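Local structure of iron-sulfur cluster assembly protein CyaY (Psychromonas ingrahamii, 4HS5) at residues L60-E64 / A92-Q96; E84-S90 / V101-E105. The protein probably binds iron and takes part in iron-sulfur cluster assembly as a member of the frataxin family, and may regulate cluster biogenesis. Residues are numbered along the deposited sequence.

Contact 1: residues L60-E64 / A92-Q96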
ATOM      1  N   LEU A  60       1.013  -3.105  -5.630  1.00  6.88           N
ATOM      2  CA  LEU A  60       1.756  -1.862  -5.431  1.00  6.18           C
ATOM      3  C   LEU A  60       2.741  -1.673  -6.566  1.00  7.12           C
ATOM      4  O   LEU A  60       3.532  -2.569  -6.857  1.00  8.90           O
ATOM      5  CB  LEU A  60       2.534  -1.910  -4.118  1.00  7.95           C
ATOM      6  CG  LEU A  60       3.582  -0.806  -3.929  1.00 11.97           C
ATOM      7  CD1 LEU A  60       2.914   0.535  -3.765  1.00  8.15           C
ATOM      8  CD2 LEU A  60       4.466  -1.108  -2.726  1.00 11.78           C
ATOM      9  N   ALA A  61       2.680  -0.506  -7.198  1.00  5.72           N
ATOM     10  CA  ALA A  61       3.643  -0.103  -8.206  1.00  7.68           C
ATOM     11  C   ALA A  61       4.585   0.917  -7.593  1.00  6.26           C
ATOM     12  O   ALA A  61       4.154   1.976  -7.145  1.00  6.92           O
ATOM     13  CB  ALA A  61       2.929   0.492  -9.384  1.00 10.00           C
ATOM     14  N   THR A  62       5.867   0.570  -7.563  1.00  9.09           N
ATOM     15  CA  THR A  62       6.919   1.515  -7.228  1.00  8.58           C
ATOM     16  C   THR A  62       7.423   2.114  -8.535  1.00  9.48           C
ATOM     17  O   THR A  62       6.876   1.830  -9.595  1.00 12.73           O
ATOM     18  CB  THR A  62       8.088   0.853  -6.476  1.00  8.03           C
ATOM     19  OG1 THR A  62       8.714  -0.125  -7.313  1.00 12.68           O
ATOM     20  CG2 THR A  62       7.593   0.191  -5.196  1.00 12.05           C
ATOM     21  N   LEU A  63       8.466   2.928  -8.463  1.00 11.19           N
ATOM     22  CA  LEU A  63       9.071   3.480  -9.668  1.00 12.39           C
ATOM     23  C   LEU A  63       9.636   2.387 -10.562  1.00 14.74           C
ATOM     24  O   LEU A  63       9.692   2.543 -11.785  1.00 18.66           O
ATOM     25  CB  LEU A  63      10.178   4.465  -9.301  1.00 13.86           C
ATOM     26  CG  LEU A  63       9.640   5.815  -8.854  1.00 19.43           C
ATOM     27  CD1 LEU A  63      10.749   6.706  -8.350  1.00 21.22           C
ATOM     28  CD2 LEU A  63       8.919   6.458 -10.018  1.00 25.71           C
ATOM     29  N   GLU A  64      10.045   1.284  -9.946  1.00 17.59           N
ATOM     30  CA  GLU A  64      10.767   0.228 -10.649  1.00 25.08           C
ATOM     31  C   GLU A  64       9.866  -0.927 -11.061  1.00 28.94           C
ATOM     32  O   GLU A  64       9.909  -1.386 -12.205  1.00 26.82           O
ATOM     33  CB  GLU A  64      11.880  -0.321  -9.753  1.00 25.64           C
ATOM     34  CG  GLU A  64      12.685   0.748  -9.017  1.00 36.26           C
ATOM     35  CD  GLU A  64      13.832   1.310  -9.841  1.00 43.81           C
ATOM     36  OE1 GLU A  64      13.985   0.915 -11.018  1.00 42.31           O
ATOM     37  OE2 GLU A  64      14.590   2.140  -9.302  1.00 43.88           O
ATOM     38  N   ALA A  92       9.730   1.942   0.546  1.00 11.22           N
ATOM     39  CA  ALA A  92       9.560   2.604  -0.748  1.00 13.75           C
ATOM     40  C   ALA A  92       9.379   4.108  -0.609  1.00 17.22           C
ATOM     41  O   ALA A  92       9.974   4.881  -1.363  1.00 19.03           O
ATOM     42  CB  ALA A  92       8.394   1.993  -1.519  1.00 14.91           C
ATOM     43  N   ILE A  93       8.552   4.526   0.345  1.00 12.11           N
ATOM     44  CA  ILE A  93       8.333   5.940   0.613  1.00 10.06           C
ATOM     45  C   ILE A  93       9.669   6.600   0.971  1.00 15.72           C
ATOM     46  O   ILE A  93       9.969   7.706   0.518  1.00 18.15           O
ATOM     47  CB  ILE A  93       7.283   6.156   1.733  1.00 12.83           C
ATOM     48  CG1 ILE A  93       5.884   5.739   1.251  1.00 10.75           C
ATOM     49  CG2 ILE A  93       7.277   7.604   2.217  1.00 14.86           C
ATOM     50  CD1 ILE A  93       4.775   5.940   2.276  1.00 11.94           C
ATOM     51  N   PHE A  94      10.491   5.904   1.752  1.00 13.43           N
ATOM     52  CA  PHE A  94      11.790   6.460   2.112  1.00 20.91           C
ATOM     53  C   PHE A  94      12.757   6.440   0.929  1.00 15.97           C
ATOM     54  O   PHE A  94      13.540   7.372   0.740  1.00 22.31           O
ATOM     55  CB  PHE A  94      12.414   5.722   3.299  1.00 15.64           C
ATOM     56  CG  PHE A  94      13.699   6.343   3.763  1.00 13.93           C
ATOM     57  CD1 PHE A  94      13.677   7.482   4.544  1.00 13.64           C
ATOM     58  CD2 PHE A  94      14.919   5.811   3.383  1.00 16.53           C
ATOM     59  CE1 PHE A  94      14.862   8.083   4.966  1.00 17.46           C
ATOM     60  CE2 PHE A  94      16.108   6.405   3.785  1.00 25.67           C
ATOM     61  CZ  PHE A  94      16.077   7.542   4.578  1.00 19.35           C
ATOM     62  N   LYS A  95      12.727   5.364   0.153  1.00 16.24           N
ATOM     63  CA  LYS A  95      13.684   5.170  -0.932  1.00 19.37           C
ATOM     64  C   LYS A  95      13.405   6.090  -2.113  1.00 18.70           C
ATOM     65  O   LYS A  95      14.330   6.461  -2.840  1.00 26.80           O
ATOM     66  CB  LYS A  95      13.716   3.694  -1.341  1.00 22.91           C
ATOM     67  CG  LYS A  95      14.045   3.381  -2.788  1.00 32.71           C
ATOM     68  CD  LYS A  95      13.799   1.889  -3.046  1.00 32.97           C
ATOM     69  CE  LYS A  95      12.363   1.482  -2.684  1.00 37.54           C
ATOM     70  NZ  LYS A  95      11.418   1.534  -3.843  1.00 30.33           N
ATOM     71  N   GLN A  96      12.149   6.498  -2.284  1.00 23.78           N
ATOM     72  CA  GLN A  96      11.783   7.417  -3.363  1.00 23.74           C
ATOM     73  C   GLN A  96      11.803   8.873  -2.942  1.00 22.80           C
ATOM     74  O   GLN A  96      11.942   9.760  -3.789  1.00 24.54           O
ATOM     75  CB  GLN A  96      10.381   7.110  -3.889  1.00 24.77           C
ATOM     76  CG  GLN A  96      10.291   5.843  -4.688  1.00 24.16           C
ATOM     77  CD  GLN A  96       8.975   5.715  -5.423  1.00 21.27           C
ATOM     78  OE1 GLN A  96       8.208   6.678  -5.546  1.00 25.52           O
ATOM     79  NE2 GLN A  96       8.714   4.519  -5.934  1.00 16.70           N
TER

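Contact 2: residues E84-S90 / V101-E105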
ATOM      1  N   GLU A  84       6.654  -8.186   3.379  1.00  8.93           N
ATOM      2  CA  GLU A  84       5.379  -7.755   3.898  1.00  7.04           C
ATOM      3  C   GLU A  84       5.077  -6.338   3.391  1.00  7.23           C
ATOM      4  O   GLU A  84       5.964  -5.487   3.318  1.00  8.23           O
ATOM      5  CB  GLU A  84       5.402  -7.843   5.426  1.00 10.24           C
ATOM      6  CG  GLU A  84       4.083  -7.546   6.088  1.00 12.72           C
ATOM      7  CD  GLU A  84       3.914  -6.090   6.364  1.00 13.27           C
ATOM      8  OE1 GLU A  84       4.934  -5.396   6.539  1.00 12.07           O
ATOM      9  OE2 GLU A  84       2.762  -5.632   6.406  1.00 14.30           O
ATOM     10  N   PHE A  85       3.824  -6.118   3.020  1.00  6.41           N
ATOM     11  CA  PHE A  85       3.400  -4.898   2.342  1.00  6.42           C
ATOM     12  C   PHE A  85       3.738  -3.606   3.081  1.00  6.95           C
ATOM     13  O   PHE A  85       4.289  -2.674   2.493  1.00  6.12           O
ATOM     14  CB  PHE A  85       1.886  -4.968   2.101  1.00  7.30           C
ATOM     15  CG  PHE A  85       1.321  -3.770   1.391  1.00  5.81           C
ATOM     16  CD1 PHE A  85       1.196  -3.761   0.013  1.00 11.03           C
ATOM     17  CD2 PHE A  85       0.883  -2.668   2.105  1.00  8.72           C
ATOM     18  CE1 PHE A  85       0.662  -2.653  -0.646  1.00 10.73           C
ATOM     19  CE2 PHE A  85       0.363  -1.558   1.455  1.00 11.65           C
ATOM     20  CZ  PHE A  85       0.258  -1.551   0.079  1.00  8.04           C
ATOM     21  N   LEU A  86       3.358  -3.519   4.349  1.00  7.93           N
ATOM     22  CA  LEU A  86       3.492  -2.248   5.050  1.00  7.79           C
ATOM     23  C   LEU A  86       4.948  -1.887   5.322  1.00  5.98           C
ATOM     24  O   LEU A  86       5.336  -0.717   5.225  1.00  6.89           O
ATOM     25  CB  LEU A  86       2.667  -2.256   6.335  1.00 10.67           C
ATOM     26  CG  LEU A  86       1.163  -2.332   6.072  1.00 13.02           C
ATOM     27  CD1 LEU A  86       0.453  -2.491   7.393  1.00 14.27           C
ATOM     28  CD2 LEU A  86       0.694  -1.076   5.336  1.00 12.16           C
ATOM     29  N   THR A  87       5.747  -2.909   5.627  1.00 11.43           N
ATOM     30  CA  THR A  87       7.195  -2.778   5.766  1.00 10.55           C
ATOM     31  C   THR A  87       7.793  -2.287   4.449  1.00  7.93           C
ATOM     32  O   THR A  87       8.595  -1.350   4.409  1.00  9.43           O
ATOM     33  CB  THR A  87       7.826  -4.137   6.149  1.00 10.54           C
ATOM     34  OG1 THR A  87       7.290  -4.564   7.410  1.00 22.25           O
ATOM     35  CG2 THR A  87       9.330  -4.011   6.272  1.00 15.83           C
ATOM     36  N   PHE A  88       7.363  -2.911   3.360  1.00 10.40           N
ATOM     37  CA  PHE A  88       7.890  -2.563   2.055  1.00  7.98           C
ATOM     38  C   PHE A  88       7.457  -1.157   1.633  1.00  7.69           C
ATOM     39  O   PHE A  88       8.220  -0.414   1.012  1.00 10.15           O
ATOM     40  CB  PHE A  88       7.436  -3.605   1.033  1.00  8.39           C
ATOM     41  CG  PHE A  88       8.063  -3.430  -0.317  1.00  9.66           C
ATOM     42  CD1 PHE A  88       9.334  -3.915  -0.577  1.00 14.34           C
ATOM     43  CD2 PHE A  88       7.379  -2.775  -1.322  1.00 10.95           C
ATOM     44  CE1 PHE A  88       9.909  -3.750  -1.825  1.00 19.80           C
ATOM     45  CE2 PHE A  88       7.943  -2.603  -2.572  1.00 14.31           C
ATOM     46  CZ  PHE A  88       9.212  -3.101  -2.820  1.00 13.74           C
ATOM     47  N   LEU A  89       6.225  -0.788   1.972  1.00  6.08           N
ATOM     48  CA  LEU A  89       5.684   0.512   1.619  1.00  7.63           C
ATOM     49  C   LEU A  89       6.455   1.622   2.320  1.00  6.33           C
ATOM     50  O   LEU A  89       6.816   2.621   1.695  1.00  8.70           O
ATOM     51  CB  LEU A  89       4.189   0.577   1.978  1.00  5.94           C
ATOM     52  CG  LEU A  89       3.496   1.865   1.567  1.00  9.28           C
ATOM     53  CD1 LEU A  89       3.623   2.036   0.069  1.00 11.84           C
ATOM     54  CD2 LEU A  89       2.031   1.835   1.974  1.00  8.76           C
ATOM     55  N   SER A  90       6.749   1.437   3.605  1.00  7.74           N
ATOM     56  CA  SER A  90       7.590   2.395   4.326  1.00  8.36           C
ATOM     57  C   SER A  90       8.950   2.557   3.661  1.00  7.00           C
ATOM     58  O   SER A  90       9.440   3.679   3.519  1.00 10.52           O
ATOM     59  CB  SER A  90       7.818   1.932   5.762  1.00  8.17           C
ATOM     60  OG  SER A  90       6.615   1.968   6.499  1.00 11.45           O
ATOM     61  N   VAL A 101       7.406   7.106   7.118  1.00 11.92           N
ATOM     62  CA  VAL A 101       6.058   6.770   7.568  1.00 11.45           C
ATOM     63  C   VAL A 101       6.143   5.322   7.998  1.00  9.88           C
ATOM     64  O   VAL A 101       6.409   4.442   7.175  1.00 11.58           O
ATOM     65  CB  VAL A 101       4.986   6.910   6.458  1.00 11.62           C
ATOM     66  CG1 VAL A 101       3.619   6.510   6.997  1.00 12.07           C
ATOM     67  CG2 VAL A 101       4.919   8.330   5.916  1.00  9.03           C
ATOM     68  N   ASP A 102       5.960   5.081   9.291  1.00 10.78           N
ATOM     69  CA  ASP A 102       5.893   3.717   9.802  1.00 15.19           C
ATOM     70  C   ASP A 102       4.432   3.284   9.764  1.00 13.70           C
ATOM     71  O   ASP A 102       3.591   3.890  10.416  1.00 14.49           O
ATOM     72  CB  ASP A 102       6.431   3.677  11.235  1.00 13.81           C
ATOM     73  CG  ASP A 102       6.627   2.267  11.756  1.00 16.00           C
ATOM     74  OD1 ASP A 102       7.299   2.124  12.797  1.00 17.84           O
ATOM     75  OD2 ASP A 102       6.122   1.306  11.137  1.00 14.34           O
ATOM     76  N   PHE A 103       4.129   2.246   8.987  1.00 11.03           N
ATOM     77  CA  PHE A 103       2.755   1.774   8.853  1.00 15.14           C
ATOM     78  C   PHE A 103       2.455   0.631   9.797  1.00 15.04           C
ATOM     79  O   PHE A 103       1.298   0.242   9.961  1.00 18.95           O
ATOM     80  CB  PHE A 103       2.499   1.291   7.429  1.00 15.87           C
ATOM     81  CG  PHE A 103       2.502   2.387   6.409  1.00 13.42           C
ATOM     82  CD1 PHE A 103       3.630   2.643   5.651  1.00 13.71           C
ATOM     83  CD2 PHE A 103       1.368   3.155   6.203  1.00  9.82           C
ATOM     84  CE1 PHE A 103       3.639   3.656   4.714  1.00 11.26           C
ATOM     85  CE2 PHE A 103       1.360   4.175   5.263  1.00  9.70           C
ATOM     86  CZ  PHE A 103       2.499   4.427   4.510  1.00 11.93           C
ATOM     87  N   THR A 104       3.499   0.098  10.425  0.81 12.72           N
ATOM     88  CA  THR A 104       3.365  -1.121  11.216  0.81 14.77           C
ATOM     89  C   THR A 104       3.175  -0.851  12.707  0.81 16.72           C
ATOM     90  O   THR A 104       2.223  -1.335  13.312  0.81 25.41           O
ATOM     91  CB  THR A 104       4.567  -2.054  10.985  0.81 12.26           C
ATOM     92  OG1 THR A 104       4.631  -2.404   9.594  0.81 16.58           O
ATOM     93  CG2 THR A 104       4.420  -3.319  11.812  0.81 12.80           C
ATOM     94  N   GLU A 105       4.091  -0.089  13.297  1.00 13.69           N
ATOM     95  CA  GLU A 105       4.033   0.229  14.718  1.00 17.80           C
ATOM     96  C   GLU A 105       3.168   1.465  14.978  1.00 18.37           C
ATOM     97  O   GLU A 105       2.996   2.303  14.095  1.00 28.07           O
ATOM     98  CB  GLU A 105       5.445   0.451  15.275  1.00 16.56           C
ATOM     99  CG  GLU A 105       6.259  -0.828  15.477  1.00 19.43           C
ATOM    100  CD  GLU A 105       6.958  -1.309  14.224  1.00 20.12           C
ATOM    101  OE1 GLU A 105       7.262  -0.484  13.339  1.00 17.28           O
ATOM    102  OE2 GLU A 105       7.232  -2.522  14.128  1.00 24.90           O
TER
HETATM  103  O   HOH W   1       9.088   5.789   5.067  1.00 12.37           O
HETATM  104  O   HOH W   2       5.713  -0.057   8.126  1.00 15.84           O

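Contact 1: residues L60-E64 / A92-Q96
Gln96, Thr62 and Leu63 supply most of the 201 Å² buried where the turn leaving strand 57-61 meets the C-terminal part of helix 85-97. Gln96 reaches out from the helix, and its amide group settles against the turn: the atom modelled as Gln96 NE2 lies 3.0 Å from Leu63 N and 3.3 Å from Leu63 CG. The amide is probably turned over in the model, so these distances locate the group without fixing which of its ends faces the backbone. The Gln96 amide also lies against Thr62. Thr62 divides its side chain between two tasks. Thr62 CG2 faces the helix, 4.2 Å from Ala92 CB and 4.3 Å from Lys95 NZ. Thr62 OG1 instead accepts from Glu64 N at 3.3 Å and also bonds to Asn65 N, which holds the chain in its bend. Gln96 and Leu63 both touch Thr45 as well, so the loop before strand 46-52 borders the contact. An ST turn in the loop at the end of inner strand 57-61, packed against the last full turn of helix 85-97, here joins the sheet to the helical layer of the frataxin α/β sandwich.

Contact 2: residues E84-S90 / V101-E105
Phe103 lays its ring against helix 85-97, with Leu89 over one face: Leu89 CD2 stands 3.9 Å from the centroid of the Phe103 ring, 21° off the normal, a CH-pi contact. Leu86 extends the apolar patch, Leu86 CD2 lying 3.6 Å from Phe103 CB, while Ser90 OG lies at the ring edge, 3.2 Å from Phe103 CD1. Ser90 OG donates to Val101 O at 2.6 Å, tying the helix directly to the tail. Two waters bridge the segments. Water 1 donates to Ser90 O (2.6 Å) and accepts from Val101 N (3.0 Å); water 2 donates to Ser90 OG (2.7 Å), accepts from Phe103 N (2.9 Å) and bonds to Thr104 OG1 (3.0 Å). The tail bends through an Asx turn, Asp102 OD2 accepting from Thr104 N at 3.0 Å. At the start of the helix, Glu84 is the N-cap: Glu84 OE2 accepts from Leu86 N at 3.0 Å and Glu84 OE1 from Thr87 N at 2.8 Å. Phe103 also touches Lys20 of helix 3-24, and Val101 touches Ser24, so the tail lies along both helices. This C-terminal segment, with Phe103 as its main apolar contact, packs against the two helices as in the frataxin fold.

Both contacts use helix 85-97, contact 2 its first turns and contact 1 its last residues, with centres about 12 Å apart. Contact 1 joins the helix to the loop at the end of an inner strand and is mostly a surface contact; contact 2 is partly buried, covers more area and joins the helix to the C-terminal tail. Their chemistry differs accordingly: the Gln96 amide, the Ala92 methyl and the Lys95 side chain meet the loop, whereas an aromatic ring, a direct hydrogen bond and bridging waters hold the tail. The two meet through the helix, Ile93 CD1 lying 3.5 Å from Phe103 CE1, while Leu60 CD2 packs 3.6 Å from Phe88 CD2 between helix and sheet.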